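Local coordinates for glycosyl hydrolases family 31 family protein (Aspergillus niger, PDB 6DRU) that catalyses the release of alpha-D-xylose from the non-reducing terminal glucose of xyloglucan oligosaccharides, at residues A[20-25]-A[30-35]; A[137-142]-A[189-194]. All coordinates share one frame; numbering follows the deposited sequence.

How the contacts relate
Two levels of beta-sheet architecture appear here: contact 1 pairs neighbouring strands within one sheet, and contact 2 packs that sheet against another. Their centres lie about 12 Å apart. They meet directly where Ala33 CB of contact 1 packs against Phe139 CZ of contact 2 at 4.1 Å, so strand 28-35 also takes part in the interface between the sheets. Asp217, on strand 216-222, supplies a polar connection: it forms a salt bridge with Arg30 of contact 1 and accepts a hydrogen bond from Asn192 of contact 2. Both contacts lie away from the xylose pocket, whose probable catalytic residues Asp395 and Asp487 belong to the TIM-barrel domain.

Contact 1 of 2, residues A[20-25]-A[30-35]; sequences LIQPFG and RVRAWP
Leu20, Ile21 and Gln22 pair with Arg32, Val31 and Arg30 as the two arms of a beta hairpin, strands 17-23 and 28-35, inside a mixed sheet of the N-terminal beta region. The segments run antiparallel, with an axis separation of 4.7 Å. Leu20-Arg32 and Gln22-Arg30 are hydrogen-bonded pairs, each closed by two backbone bonds; Leu20 N to Arg32 O, at 2.7 Å, is nearly straight. Between them sits the non-hydrogen-bonded pair Ile21-Val31, whose branches lie side by side and touch through CG2 of each residue at 3.8 Å.

The other face carries the polar network of Gln22, Arg30 and Arg32, with Leu20 beside Arg32. A bend at chi3 (-71°) brings the Arg32 guanidinium across the Gln22 side chain, and NH2 donates to Gln22 OE1 at 2.7 Å in a bent bond (139° at the hydrogen), tilted from the amide carbonyl plane; NH2 also bonds to Gly61 O. Arg32 NE donates instead to a water 2.7 Å away that also lies near OE1. Gln22 NE2 donates to the carbonyls of Ser63 and Gly61. Arg30 stretches out in an extended chain alongside Phe24, laying CD over one ring face in a CH-pi contact, 4.1 Å from the centroid. Beyond the ring, the guanidinium reaches a salt bridge with Asp217, whose carboxylate would offset some of the positive charge gathered by the two arginines. Alternating hydrogen-bonded and non-hydrogen-bonded pairs mark an antiparallel beta hairpin, here bonded onward to strands 10-14 and 216-222 through Ile21 with Leu10 and Val31 with Tyr218.

Contact 2 of 2, residues A[137-142]-A[189-194]; sequences AEFSFS and FIWNMP
Facing sheets of a beta sandwich meet where Phe139 and Phe141 of strand 135-142 pack against Trp191 and Phe189 of strand 187-191. The strands belong to different sheets, and the nearest CA pair, Phe139 with Trp191, is 10.2 Å apart, a spacing that large side chains must bridge.

Phe189 projects its ring from the backbone with CG anti to N (chi1 -172°) and turns an edge onto one face of Phe141. The centroids stand 5.2 Å apart with the planes at 65°, an edge-to-face pair. Phe189 CE2 stands over that face, offset toward the rim, and the neighbouring CZ comes within 3.8 Å of Phe141 CE1. Two residues further along the strand, Trp191 crosses Phe139 at about a right angle. Here the touching parts are the far end of the indole benzo ring and the root of the phenylalanine: Trp191 CH2 is 3.9 Å from Phe139 CB, while the Phe139 ring leads away and packs against Val216 and Tyr218 of strand 216-222.

The aromatic layer continues around these four residues. Phe208, on the strand next to 135-142, meets the rings of both Phe189 and Trp191 at shallow interplanar angles, and Tyr218 meets Phe189 similarly. Within its own segment, Met193 lays CG over one face of the indole. Phe139, Phe141, Phe189 and Trp191 are buried and meet through carbon atoms alone. This is consistent with cohesion by dispersion and shape fit, to which the edge-to-face pair probably adds a weak electrostatic preference.

Contact 1 of 2, residues A[20-25]-A[30-35]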
ATOM      1  N   LEU A  20     -20.427 -16.096 -11.586  1.00 48.20           N
ATOM      2  CA  LEU A  20     -21.135 -16.375 -12.830  1.00 52.30           C
ATOM      3  C   LEU A  20     -20.517 -17.611 -13.473  1.00 57.56           C
ATOM      4  O   LEU A  20     -19.393 -17.556 -13.983  1.00 59.10           O
ATOM      5  CB  LEU A  20     -21.074 -15.174 -13.772  1.00 49.80           C
ATOM      6  CG  LEU A  20     -21.663 -15.371 -15.169  1.00 51.81           C
ATOM      7  CD1 LEU A  20     -23.152 -15.658 -15.084  1.00 52.31           C
ATOM      8  CD2 LEU A  20     -21.396 -14.156 -16.044  1.00 46.72           C
ATOM      9  N   ILE A  21     -21.248 -18.722 -13.444  1.00 51.26           N
ATOM     10  CA  ILE A  21     -20.807 -19.984 -14.027  1.00 57.21           C
ATOM     11  C   ILE A  21     -21.607 -20.214 -15.302  1.00 59.36           C
ATOM     12  O   ILE A  21     -22.844 -20.225 -15.273  1.00 61.74           O
ATOM     13  CB  ILE A  21     -20.985 -21.154 -13.049  1.00 63.83           C
ATOM     14  CG1 ILE A  21     -20.442 -20.785 -11.669  1.00 57.96           C
ATOM     15  CG2 ILE A  21     -20.289 -22.398 -13.579  1.00 50.87           C
ATOM     16  CD1 ILE A  21     -21.433 -21.022 -10.550  1.00 48.64           C
ATOM     17  N   GLN A  22     -20.906 -20.399 -16.419  1.00 59.14           N
ATOM     18  CA  GLN A  22     -21.554 -20.615 -17.702  1.00 61.31           C
ATOM     19  C   GLN A  22     -20.982 -21.850 -18.383  1.00 66.77           C
ATOM     20  O   GLN A  22     -19.778 -22.117 -18.282  1.00 64.88           O
ATOM     21  CB  GLN A  22     -21.369 -19.404 -18.628  1.00 60.49           C
ATOM     22  CG  GLN A  22     -21.675 -18.067 -17.985  1.00 56.90           C
ATOM     23  CD  GLN A  22     -21.213 -16.902 -18.836  1.00 62.13           C
ATOM     24  OE1 GLN A  22     -20.014 -16.685 -19.012  1.00 60.13           O
ATOM     25  NE2 GLN A  22     -22.164 -16.150 -19.376  1.00 68.97           N
ATOM     26  N   PRO A  23     -21.814 -22.621 -19.081  1.00 70.00           N
ATOM     27  CA  PRO A  23     -21.272 -23.655 -19.968  1.00 61.06           C
ATOM     28  C   PRO A  23     -20.464 -23.004 -21.078  1.00 66.96           C
ATOM     29  O   PRO A  23     -20.862 -21.985 -21.644  1.00 66.79           O
ATOM     30  CB  PRO A  23     -22.524 -24.356 -20.506  1.00 57.29           C
ATOM     31  CG  PRO A  23     -23.617 -23.346 -20.355  1.00 62.85           C
ATOM     32  CD  PRO A  23     -23.284 -22.574 -19.114  1.00 69.01           C
ATOM     33  N   PHE A  24     -19.309 -23.594 -21.378  1.00 54.89           N
ATOM     34  CA  PHE A  24     -18.354 -22.980 -22.294  1.00 59.92           C
ATOM     35  C   PHE A  24     -17.684 -24.074 -23.111  1.00 54.89           C
ATOM     36  O   PHE A  24     -16.874 -24.841 -22.582  1.00 57.31           O
ATOM     37  CB  PHE A  24     -17.321 -22.154 -21.528  1.00 65.93           C
ATOM     38  CG  PHE A  24     -16.863 -20.932 -22.259  1.00 60.47           C
ATOM     39  CD1 PHE A  24     -17.644 -19.791 -22.276  1.00 56.62           C
ATOM     40  CD2 PHE A  24     -15.654 -20.922 -22.930  1.00 62.61           C
ATOM     41  CE1 PHE A  24     -17.227 -18.661 -22.951  1.00 69.69           C
ATOM     42  CE2 PHE A  24     -15.229 -19.797 -23.605  1.00 67.87           C
ATOM     43  CZ  PHE A  24     -16.018 -18.663 -23.617  1.00 65.88           C
ATOM     44  N   GLY A  25     -18.009 -24.135 -24.399  1.00 55.86           N
ATOM     45  CA  GLY A  25     -17.463 -25.153 -25.270  1.00 61.46           C
ATOM     46  C   GLY A  25     -17.945 -26.552 -24.905  1.00 69.71           C
ATOM     47  O   GLY A  25     -18.840 -26.754 -24.083  1.00 62.88           O
ATOM     48  N   ARG A  30     -17.165 -22.180 -17.582  1.00 60.90           N
ATOM     49  CA  ARG A  30     -16.404 -20.962 -17.337  1.00 58.17           C
ATOM     50  C   ARG A  30     -16.929 -20.294 -16.075  1.00 59.54           C
ATOM     51  O   ARG A  30     -18.135 -20.060 -15.948  1.00 61.02           O
ATOM     52  CB  ARG A  30     -16.497 -20.000 -18.522  1.00 57.51           C
ATOM     53  CG  ARG A  30     -15.663 -18.745 -18.338  1.00 57.81           C
ATOM     54  CD  ARG A  30     -15.885 -17.751 -19.462  1.00 55.19           C
ATOM     55  NE  ARG A  30     -14.884 -16.690 -19.434  1.00 62.65           N
ATOM     56  CZ  ARG A  30     -14.930 -15.599 -20.189  1.00 67.22           C
ATOM     57  NH1 ARG A  30     -15.936 -15.416 -21.034  1.00 61.62           N
ATOM     58  NH2 ARG A  30     -13.971 -14.686 -20.096  1.00 60.62           N
ATOM     59  N   VAL A  31     -16.026 -19.988 -15.147  1.00 49.60           N
ATOM     60  CA  VAL A  31     -16.382 -19.416 -13.854  1.00 54.06           C
ATOM     61  C   VAL A  31     -15.726 -18.050 -13.727  1.00 53.47           C
ATOM     62  O   VAL A  31     -14.521 -17.908 -13.966  1.00 54.72           O
ATOM     63  CB  VAL A  31     -15.962 -20.335 -12.692  1.00 46.78           C
ATOM     64  CG1 VAL A  31     -16.241 -19.665 -11.357  1.00 46.07           C
ATOM     65  CG2 VAL A  31     -16.689 -21.662 -12.781  1.00 54.58           C
ATOM     66  N   ARG A  32     -16.521 -17.048 -13.358  1.00 50.64           N
ATOM     67  CA  ARG A  32     -16.033 -15.702 -13.092  1.00 61.02           C
ATOM     68  C   ARG A  32     -16.616 -15.208 -11.777  1.00 54.62           C
ATOM     69  O   ARG A  32     -17.798 -15.425 -11.492  1.00 58.22           O
ATOM     70  CB  ARG A  32     -16.389 -14.742 -14.236  1.00 45.92           C
ATOM     71  CG  ARG A  32     -15.425 -14.826 -15.408  1.00 53.57           C
ATOM     72  CD  ARG A  32     -15.823 -13.910 -16.552  1.00 55.44           C
ATOM     73  NE  ARG A  32     -17.020 -14.380 -17.241  1.00 58.31           N
ATOM     74  CZ  ARG A  32     -17.499 -13.840 -18.357  1.00 59.86           C
ATOM     75  NH1 ARG A  32     -16.881 -12.810 -18.917  1.00 55.00           N
ATOM     76  NH2 ARG A  32     -18.595 -14.334 -18.916  1.00 65.14           N
ATOM     77  N   ALA A  33     -15.782 -14.550 -10.976  1.00 46.87           N
ATOM     78  CA  ALA A  33     -16.183 -14.078  -9.660  1.00 54.73           C
ATOM     79  C   ALA A  33     -15.550 -12.722  -9.383  1.00 57.94           C
ATOM     80  O   ALA A  33     -14.410 -12.469  -9.782  1.00 57.72           O
ATOM     81  CB  ALA A  33     -15.786 -15.076  -8.562  1.00 50.74           C
ATOM     82  N   TRP A  34     -16.298 -11.855  -8.692  1.00 55.49           N
ATOM     83  CA  TRP A  34     -15.818 -10.523  -8.356  1.00 52.30           C
ATOM     84  C   TRP A  34     -16.508 -10.015  -7.098  1.00 53.76           C
ATOM     85  O   TRP A  34     -17.709 -10.266  -6.916  1.00 57.59           O
ATOM     86  CB  TRP A  34     -16.051  -9.534  -9.503  1.00 56.24           C
ATOM     87  CG  TRP A  34     -17.497  -9.335  -9.871  1.00 59.76           C
ATOM     88  CD1 TRP A  34     -18.361  -8.425  -9.335  1.00 64.26           C
ATOM     89  CD2 TRP A  34     -18.238 -10.054 -10.864  1.00 64.57           C
ATOM     90  NE1 TRP A  34     -19.595  -8.536  -9.929  1.00 61.87           N
ATOM     91  CE2 TRP A  34     -19.546  -9.529 -10.871  1.00 59.75           C
ATOM     92  CE3 TRP A  34     -17.925 -11.093 -11.746  1.00 63.36           C
ATOM     93  CZ2 TRP A  34     -20.537 -10.005 -11.726  1.00 66.67           C
ATOM     94  CZ3 TRP A  34     -18.912 -11.566 -12.594  1.00 64.29           C
ATOM     95  CH2 TRP A  34     -20.202 -11.021 -12.577  1.00 63.37           C
ATOM     96  N   PRO A  35     -15.783  -9.325  -6.211  1.00 53.02           N
ATOM     97  CA  PRO A  35     -16.428  -8.712  -5.042  1.00 55.06           C
ATOM     98  C   PRO A  35     -16.807  -7.251  -5.251  1.00 58.27           C
ATOM     99  O   PRO A  35     -16.008  -6.456  -5.761  1.00 54.77           O
ATOM    100  CB  PRO A  35     -15.362  -8.859  -3.951  1.00 52.01           C
ATOM    101  CG  PRO A  35     -14.068  -8.778  -4.700  1.00 47.74           C
ATOM    102  CD  PRO A  35     -14.315  -9.342  -6.085  1.00 50.83           C
TER
HETATM  103  O   HOH W   1     -17.926 -16.891 -16.693  1.00 59.03           O
HETATM  104  O   HOH W   2     -18.336 -16.035 -21.296  1.00 58.10           O

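Contact 2 of 2, residues A[137-142]-A[189-194]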
ATOM      1  N   ALA A 137      -6.280 -11.932  -5.149  1.00 59.55           N
ATOM      2  CA  ALA A 137      -7.184 -13.072  -5.099  1.00 52.90           C
ATOM      3  C   ALA A 137      -6.400 -14.351  -4.867  1.00 55.35           C
ATOM      4  O   ALA A 137      -5.308 -14.530  -5.414  1.00 60.13           O
ATOM      5  CB  ALA A 137      -7.998 -13.193  -6.391  1.00 56.16           C
ATOM      6  N   GLU A 138      -6.965 -15.236  -4.049  1.00 61.30           N
ATOM      7  CA  GLU A 138      -6.404 -16.556  -3.785  1.00 55.99           C
ATOM      8  C   GLU A 138      -7.536 -17.569  -3.879  1.00 57.84           C
ATOM      9  O   GLU A 138      -8.404 -17.613  -3.002  1.00 60.56           O
ATOM     10  CB  GLU A 138      -5.735 -16.604  -2.410  1.00 58.14           C
ATOM     11  CG  GLU A 138      -4.480 -15.749  -2.308  1.00 64.27           C
ATOM     12  CD  GLU A 138      -3.979 -15.607  -0.884  1.00 88.36           C
ATOM     13  OE1 GLU A 138      -4.086 -14.496  -0.315  1.00107.62           O
ATOM     14  OE2 GLU A 138      -3.481 -16.606  -0.329  1.00 95.10           O
ATOM     15  N   PHE A 139      -7.527 -18.376  -4.934  1.00 54.09           N
ATOM     16  CA  PHE A 139      -8.556 -19.379  -5.172  1.00 55.75           C
ATOM     17  C   PHE A 139      -7.968 -20.769  -4.973  1.00 50.83           C
ATOM     18  O   PHE A 139      -6.927 -21.097  -5.552  1.00 54.38           O
ATOM     19  CB  PHE A 139      -9.148 -19.237  -6.577  1.00 58.88           C
ATOM     20  CG  PHE A 139     -10.280 -18.249  -6.657  1.00 62.88           C
ATOM     21  CD1 PHE A 139     -10.176 -17.002  -6.060  1.00 58.48           C
ATOM     22  CD2 PHE A 139     -11.448 -18.571  -7.328  1.00 61.58           C
ATOM     23  CE1 PHE A 139     -11.218 -16.094  -6.130  1.00 56.38           C
ATOM     24  CE2 PHE A 139     -12.492 -17.665  -7.404  1.00 59.57           C
ATOM     25  CZ  PHE A 139     -12.377 -16.426  -6.802  1.00 60.88           C
ATOM     26  N   SER A 140      -8.635 -21.578  -4.154  1.00 49.07           N
ATOM     27  CA  SER A 140      -8.135 -22.883  -3.747  1.00 51.38           C
ATOM     28  C   SER A 140      -9.076 -23.987  -4.208  1.00 50.63           C
ATOM     29  O   SER A 140     -10.298 -23.877  -4.071  1.00 52.59           O
ATOM     30  CB  SER A 140      -7.962 -22.947  -2.228  1.00 56.79           C
ATOM     31  OG  SER A 140      -7.059 -21.950  -1.781  1.00 52.99           O
ATOM     32  N   PHE A 141      -8.495 -25.057  -4.746  1.00 53.59           N
ATOM     33  CA  PHE A 141      -9.241 -26.218  -5.205  1.00 51.18           C
ATOM     34  C   PHE A 141      -8.639 -27.473  -4.589  1.00 58.38           C
ATOM     35  O   PHE A 141      -7.436 -27.536  -4.320  1.00 56.87           O
ATOM     36  CB  PHE A 141      -9.226 -26.328  -6.738  1.00 50.90           C
ATOM     37  CG  PHE A 141      -9.613 -25.057  -7.445  1.00 51.90           C
ATOM     38  CD1 PHE A 141      -8.653 -24.116  -7.787  1.00 56.85           C
ATOM     39  CD2 PHE A 141     -10.936 -24.806  -7.776  1.00 44.93           C
ATOM     40  CE1 PHE A 141      -9.005 -22.947  -8.439  1.00 50.00           C
ATOM     41  CE2 PHE A 141     -11.294 -23.638  -8.427  1.00 52.47           C
ATOM     42  CZ  PHE A 141     -10.329 -22.708  -8.760  1.00 58.66           C
ATOM     43  N   SER A 142      -9.485 -28.476  -4.367  1.00 60.13           N
ATOM     44  CA  SER A 142      -9.026 -29.706  -3.738  1.00 57.38           C
ATOM     45  C   SER A 142      -8.147 -30.510  -4.690  1.00 62.23           C
ATOM     46  O   SER A 142      -8.241 -30.392  -5.915  1.00 51.62           O
ATOM     47  CB  SER A 142     -10.214 -30.555  -3.289  1.00 50.97           C
ATOM     48  OG  SER A 142     -10.990 -30.975  -4.399  1.00 61.14           O
ATOM     49  N   PHE A 189      -7.460 -27.262 -17.030  1.00 57.66           N
ATOM     50  CA  PHE A 189      -7.793 -26.066 -16.268  1.00 57.76           C
ATOM     51  C   PHE A 189      -7.010 -24.886 -16.822  1.00 51.05           C
ATOM     52  O   PHE A 189      -5.807 -25.003 -17.076  1.00 56.50           O
ATOM     53  CB  PHE A 189      -7.482 -26.279 -14.780  1.00 56.27           C
ATOM     54  CG  PHE A 189      -7.968 -25.176 -13.877  1.00 59.31           C
ATOM     55  CD1 PHE A 189      -7.203 -24.039 -13.671  1.00 57.68           C
ATOM     56  CD2 PHE A 189      -9.176 -25.292 -13.211  1.00 55.09           C
ATOM     57  CE1 PHE A 189      -7.642 -23.031 -12.834  1.00 53.44           C
ATOM     58  CE2 PHE A 189      -9.620 -24.287 -12.370  1.00 53.97           C
ATOM     59  CZ  PHE A 189      -8.852 -23.156 -12.182  1.00 53.87           C
ATOM     60  N   ILE A 190      -7.692 -23.757 -17.007  1.00 52.69           N
ATOM     61  CA  ILE A 190      -7.085 -22.535 -17.520  1.00 51.43           C
ATOM     62  C   ILE A 190      -7.377 -21.409 -16.541  1.00 56.23           C
ATOM     63  O   ILE A 190      -8.543 -21.070 -16.310  1.00 54.54           O
ATOM     64  CB  ILE A 190      -7.608 -22.171 -18.920  1.00 50.47           C
ATOM     65  CG1 ILE A 190      -7.376 -23.321 -19.897  1.00 46.02           C
ATOM     66  CG2 ILE A 190      -6.939 -20.898 -19.424  1.00 46.00           C
ATOM     67  CD1 ILE A 190      -7.950 -23.069 -21.275  1.00 50.19           C
ATOM     68  N   TRP A 191      -6.322 -20.833 -15.969  1.00 63.30           N
ATOM     69  CA  TRP A 191      -6.423 -19.654 -15.107  1.00 62.26           C
ATOM     70  C   TRP A 191      -6.283 -18.434 -16.009  1.00 57.43           C
ATOM     71  O   TRP A 191      -5.183 -17.940 -16.261  1.00 63.53           O
ATOM     72  CB  TRP A 191      -5.361 -19.717 -14.015  1.00 57.16           C
ATOM     73  CG  TRP A 191      -5.326 -18.587 -13.021  1.00 62.46           C
ATOM     74  CD1 TRP A 191      -4.416 -17.571 -12.974  1.00 60.59           C
ATOM     75  CD2 TRP A 191      -6.204 -18.388 -11.904  1.00 60.44           C
ATOM     76  NE1 TRP A 191      -4.680 -16.743 -11.911  1.00 51.13           N
ATOM     77  CE2 TRP A 191      -5.773 -17.222 -11.238  1.00 51.72           C
ATOM     78  CE3 TRP A 191      -7.317 -19.074 -11.408  1.00 65.44           C
ATOM     79  CZ2 TRP A 191      -6.417 -16.727 -10.107  1.00 50.75           C
ATOM     80  CZ3 TRP A 191      -7.955 -18.579 -10.282  1.00 60.42           C
ATOM     81  CH2 TRP A 191      -7.501 -17.418  -9.643  1.00 50.75           C
ATOM     82  N   ASN A 192      -7.420 -17.953 -16.518  1.00 51.14           N
ATOM     83  CA  ASN A 192      -7.458 -16.893 -17.530  1.00 57.73           C
ATOM     84  C   ASN A 192      -7.237 -15.532 -16.867  1.00 65.64           C
ATOM     85  O   ASN A 192      -8.144 -14.711 -16.714  1.00 63.27           O
ATOM     86  CB  ASN A 192      -8.777 -16.937 -18.289  1.00 58.92           C
ATOM     87  CG  ASN A 192      -8.807 -15.983 -19.467  1.00 63.57           C
ATOM     88  OD1 ASN A 192      -7.770 -15.654 -20.045  1.00 61.39           O
ATOM     89  ND2 ASN A 192     -10.001 -15.531 -19.831  1.00 68.32           N
ATOM     90  N   MET A 193      -5.983 -15.295 -16.472  1.00 61.28           N
ATOM     91  CA  MET A 193      -5.614 -14.101 -15.726  1.00 55.09           C
ATOM     92  C   MET A 193      -4.265 -13.588 -16.218  1.00 61.37           C
ATOM     93  O   MET A 193      -3.311 -14.376 -16.334  1.00 63.77           O
ATOM     94  CB  MET A 193      -5.553 -14.392 -14.223  1.00 63.75           C
ATOM     95  CG  MET A 193      -6.825 -14.991 -13.646  1.00 48.32           C
ATOM     96  SD  MET A 193      -8.095 -13.754 -13.337  1.00 60.38           S
ATOM     97  CE  MET A 193      -7.505 -13.056 -11.798  1.00 62.02           C
ATOM     98  N   PRO A 194      -4.147 -12.294 -16.521  1.00 57.85           N
ATOM     99  CA  PRO A 194      -2.851 -11.722 -16.905  1.00 61.20           C
ATOM    100  C   PRO A 194      -1.996 -11.242 -15.742  1.00 51.36           C
ATOM    101  O   PRO A 194      -0.887 -10.752 -15.979  1.00 51.99           O
ATOM    102  CB  PRO A 194      -3.272 -10.537 -17.782  1.00 56.59           C
ATOM    103  CG  PRO A 194      -4.541 -10.075 -17.158  1.00 42.71           C
ATOM    104  CD  PRO A 194      -5.238 -11.310 -16.635  1.00 56.48           C
TER